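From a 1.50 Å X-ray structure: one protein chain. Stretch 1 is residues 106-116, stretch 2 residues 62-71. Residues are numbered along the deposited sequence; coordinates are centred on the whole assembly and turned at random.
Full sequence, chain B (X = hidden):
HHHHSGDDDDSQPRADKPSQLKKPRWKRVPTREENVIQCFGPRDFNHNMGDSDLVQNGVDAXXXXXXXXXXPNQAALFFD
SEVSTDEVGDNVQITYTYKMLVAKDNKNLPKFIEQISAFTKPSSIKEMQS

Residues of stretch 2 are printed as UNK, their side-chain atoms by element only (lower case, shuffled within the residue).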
# COMPACT_ATOMS: atom_id res chain seq x y z
N ASN B 106 -6.68 10.90 16.01
CA ASN B 106 -6.14 11.37 14.79
C ASN B 106 -7.26 12.03 14.03
O ASN B 106 -8.29 11.48 13.78
CB ASN B 106 -5.55 10.19 13.99
CG ASN B 106 -4.89 10.68 12.71
OD1 ASN B 106 -5.60 11.21 11.86
ND2 ASN B 106 -3.63 10.37 12.52
N LYS B 107 -6.98 13.29 13.58
CA LYS B 107 -8.03 14.05 12.97
C LYS B 107 -8.40 13.63 11.55
O LYS B 107 -9.38 13.99 11.03
CB LYS B 107 -7.62 15.55 12.93
CG LYS B 107 -7.69 16.28 14.27
CD LYS B 107 -7.21 17.76 14.11
CE LYS B 107 -6.39 18.26 15.29
NZ LYS B 107 -6.81 17.69 16.57
N ASN B 108 -7.55 12.80 10.97
CA ASN B 108 -7.78 12.30 9.62
C ASN B 108 -8.47 10.96 9.60
O ASN B 108 -8.96 10.54 8.56
CB ASN B 108 -6.43 12.23 8.93
CG ASN B 108 -5.74 13.57 8.85
OD1 ASN B 108 -6.38 14.61 8.55
ND2 ASN B 108 -4.46 13.59 9.09
N LEU B 109 -8.59 10.34 10.73
CA LEU B 109 -9.16 9.00 10.82
C LEU B 109 -10.67 8.96 10.45
O LEU B 109 -11.21 8.10 9.73
CB LEU B 109 -8.88 8.37 12.22
CG LEU B 109 -9.36 6.99 12.52
CD1 LEU B 109 -8.75 5.93 11.57
CD2 LEU B 109 -9.00 6.69 13.95
N PRO B 110 -11.50 9.94 10.92
CA PRO B 110 -12.89 9.82 10.57
C PRO B 110 -13.20 9.86 9.05
O PRO B 110 -14.08 9.15 8.60
CB PRO B 110 -13.55 11.04 11.25
CG PRO B 110 -12.61 11.32 12.34
CD PRO B 110 -11.22 11.01 11.93
N LYS B 111 -12.47 10.70 8.31
CA LYS B 111 -12.62 10.73 6.84
C LYS B 111 -12.28 9.36 6.21
O LYS B 111 -12.97 8.93 5.31
CB LYS B 111 -11.66 11.78 6.33
CG LYS B 111 -11.62 11.95 4.77
CD LYS B 111 -12.95 12.35 4.23
CE LYS B 111 -12.92 12.73 2.74
NZ LYS B 111 -14.30 13.17 2.33
N PHE B 112 -11.18 8.79 6.72
CA PHE B 112 -10.78 7.41 6.18
C PHE B 112 -11.92 6.40 6.42
O PHE B 112 -12.34 5.67 5.56
CB PHE B 112 -9.49 7.05 6.75
CG PHE B 112 -8.86 5.83 6.11
CD1 PHE B 112 -9.25 4.57 6.49
CD2 PHE B 112 -7.93 6.02 5.15
CE1 PHE B 112 -8.65 3.46 5.88
CE2 PHE B 112 -7.28 4.94 4.54
CZ PHE B 112 -7.67 3.67 4.89
N ILE B 113 -12.45 6.37 7.67
CA ILE B 113 -13.47 5.45 7.98
C ILE B 113 -14.73 5.60 7.17
O ILE B 113 -15.36 4.63 6.74
CB ILE B 113 -13.72 5.49 9.56
CG1 ILE B 113 -12.56 4.89 10.30
CG2 ILE B 113 -14.96 4.65 9.83
CD1 ILE B 113 -12.54 5.08 11.82
N GLU B 114 -15.14 6.86 6.86
CA GLU B 114 -16.23 7.14 5.95
C GLU B 114 -16.11 6.50 4.60
O GLU B 114 -17.06 6.10 3.97
CB GLU B 114 -16.38 8.69 5.77
CG GLU B 114 -17.36 9.33 6.76
CD GLU B 114 -17.20 10.86 6.85
OE1 GLU B 114 -16.72 11.50 5.89
OE2 GLU B 114 -17.46 11.42 7.97
N GLN B 115 -14.86 6.37 4.13
CA GLN B 115 -14.61 5.84 2.83
C GLN B 115 -14.60 4.26 2.80
O GLN B 115 -14.60 3.73 1.67
CB GLN B 115 -13.28 6.35 2.23
CG GLN B 115 -13.35 7.87 2.12
CD GLN B 115 -14.31 8.30 1.06
OE1 GLN B 115 -14.33 7.79 -0.09
NE2 GLN B 115 -15.17 9.32 1.42
N ILE B 116 -14.44 3.61 3.95
CA ILE B 116 -14.32 2.15 3.98
C ILE B 116 -15.64 1.57 3.57
O ILE B 116 -16.68 1.81 4.25
CB ILE B 116 -13.91 1.64 5.37
CG1 ILE B 116 -12.61 2.15 5.79
CG2 ILE B 116 -13.94 0.13 5.36
CD1 ILE B 116 -12.19 1.76 7.18
N UNK B 62 -11.45 16.06 -4.26
CA UNK B 62 -10.94 17.04 -3.35
C UNK B 62 -10.68 16.46 -1.96
O UNK B 62 -9.84 17.00 -1.18
c UNK B 62 -11.88 18.28 -3.22
c UNK B 62 -10.57 19.80 -4.71
c UNK B 62 -11.90 19.06 -4.57
n UNK B 62 -11.32 20.34 -7.05
c UNK B 62 -10.74 20.88 -5.78
N UNK B 63 -11.33 15.31 -1.68
CA UNK B 63 -11.09 14.57 -0.37
C UNK B 63 -9.80 13.75 -0.35
O UNK B 63 -9.36 13.30 0.75
N UNK B 64 -9.19 13.53 -1.52
CA UNK B 64 -8.04 12.57 -1.57
C UNK B 64 -6.87 12.97 -0.71
O UNK B 64 -6.31 12.15 -0.01
c UNK B 64 -6.64 11.10 -3.05
c UNK B 64 -4.40 10.32 -3.10
c UNK B 64 -6.13 8.76 -2.90
c UNK B 64 -5.27 11.34 -3.15
c UNK B 64 -4.85 9.05 -2.98
c UNK B 64 -7.08 9.80 -2.90
c UNK B 64 -7.61 12.23 -3.03
N UNK B 65 -6.46 14.28 -0.71
CA UNK B 65 -5.23 14.56 0.09
C UNK B 65 -5.39 14.18 1.59
O UNK B 65 -4.39 13.77 2.22
c UNK B 65 -5.09 16.10 -0.06
c UNK B 65 -5.69 16.30 -1.44
c UNK B 65 -6.87 15.43 -1.58
N UNK B 66 -6.57 14.36 2.17
CA UNK B 66 -6.78 14.00 3.60
C UNK B 66 -6.64 12.45 3.73
O UNK B 66 -6.02 11.99 4.69
o UNK B 66 -10.41 15.19 5.66
c UNK B 66 -8.12 14.46 4.17
n UNK B 66 -9.11 15.37 7.47
c UNK B 66 -9.33 15.02 6.25
c UNK B 66 -8.30 14.15 5.63
N UNK B 67 -7.14 11.74 2.75
CA UNK B 67 -7.07 10.24 2.78
C UNK B 67 -5.64 9.83 2.69
O UNK B 67 -5.18 8.84 3.35
c UNK B 67 -7.94 9.67 1.68
c UNK B 67 -9.41 9.93 1.90
c UNK B 67 -9.97 9.03 2.96
c UNK B 67 -10.15 9.76 0.64
N UNK B 68 -4.86 10.48 1.83
CA UNK B 68 -3.46 10.16 1.66
C UNK B 68 -2.61 10.24 2.91
O UNK B 68 -1.51 9.65 3.02
c UNK B 68 -2.84 10.94 0.51
N UNK B 69 -3.08 11.06 3.87
CA UNK B 69 -2.33 11.12 5.13
C UNK B 69 -2.25 9.76 5.86
O UNK B 69 -1.33 9.58 6.73
c UNK B 69 -3.02 12.11 6.09
o UNK B 69 -1.07 14.31 6.67
c UNK B 69 -2.92 13.56 5.57
c UNK B 69 -1.60 14.12 5.58
o UNK B 69 -0.92 14.18 4.55
N UNK B 70 -3.16 8.84 5.53
CA UNK B 70 -3.32 7.53 6.18
C UNK B 70 -3.01 6.34 5.21
O UNK B 70 -3.38 5.22 5.47
c UNK B 70 -6.22 7.95 8.61
c UNK B 70 -3.77 8.31 9.06
c UNK B 70 -4.64 7.33 6.83
c UNK B 70 -4.91 8.26 8.02
N UNK B 71 -2.20 6.62 4.16
CA UNK B 71 -1.79 5.55 3.19
C UNK B 71 -0.29 5.45 3.35
O UNK B 71 0.46 6.45 3.20
c UNK B 71 -1.67 4.70 0.85
c UNK B 71 -3.62 6.27 1.52
c UNK B 71 -2.15 5.92 1.70
c UNK B 71 -3.94 6.80 0.16
O HOH W 1 -7.89 10.15 5.96
O HOH W 2 -2.25 15.67 8.67

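Position 62 carries four carbons in a row ending in one nitrogen, an unbranched amine chain that touches nothing on stretch 1: Lys 62. Position 63 has no side-chain atoms, and its CA lies 4.1 Å from Lys 111 CE: Gly 63. An ideal CB would fall 3.0 Å from Lys 111 CE, so the lysine chain passes through space that a CB here would crowd.

Position 64 has one carbon followed by a six-carbon ring with no heteroatom, its CA-to-CB bond pointing away from stretch 1, which identifies Phe 64. At position 65 three carbons close a ring onto the backbone N, without contact, the signature of Pro 65.

Position 66 shows three carbons, the third bearing one oxygen and one nitrogen, a carboxamide reaching Asn 108 and Lys 111. This is Gln 66. Gln 66 NE2 donates to Asn 108 OD1 at 3.0 Å with an N-H...acceptor angle of 171°, nearly linear, while Gln 66 OE1 sits 3.6 Å from Lys 111 CG, a contact with the aliphatic part of that chain.

Position 67 has four carbons forked at the second, and one end carbon lies 3.7 Å from both Phe 112 CA and Gln 115 CG: Leu 67. Its CA-to-CB bond runs sideways, but its end comes nearer. Position 68 has a single carbon, pointing away: Ala 68.

Position 69 has three carbons, the third carrying two oxygens, and its CB lies 3.6 Å from Asn 108 ND2: Glu 69. A water links the two side chains, its O donating to Glu 69 OE1 (2.7 Å) and accepting from Asn 108 ND2 (3.1 Å).

Position 70 again has four carbons forked at the second, one end carbon 3.9 Å from Phe 112 CB and 3.8 Å from Leu 109 CA: Leu 70. Position 71 has four carbons forked at the first, one arm two carbons long, with no stretch 1 atom within 4.5 Å: Ile 71.

The helix axes cross at -106°, 9.1 Å apart at closest approach, and the contact buries 586 Å² in all. Leu 67 and Leu 70 supply its apolar part against Phe 112, with Leu 109 beside Leu 70. Polar links accompany this packing: the Gln 66 to Asn 108 bond and a water whose O donates to Gln 66 O (2.9 Å) and Asn 108 O (2.8 Å), while Asn 108 N makes a capping bond to Asn 106 OD1 at 2.7 Å.

Stretch 2 62-71: KGFPQLAELI
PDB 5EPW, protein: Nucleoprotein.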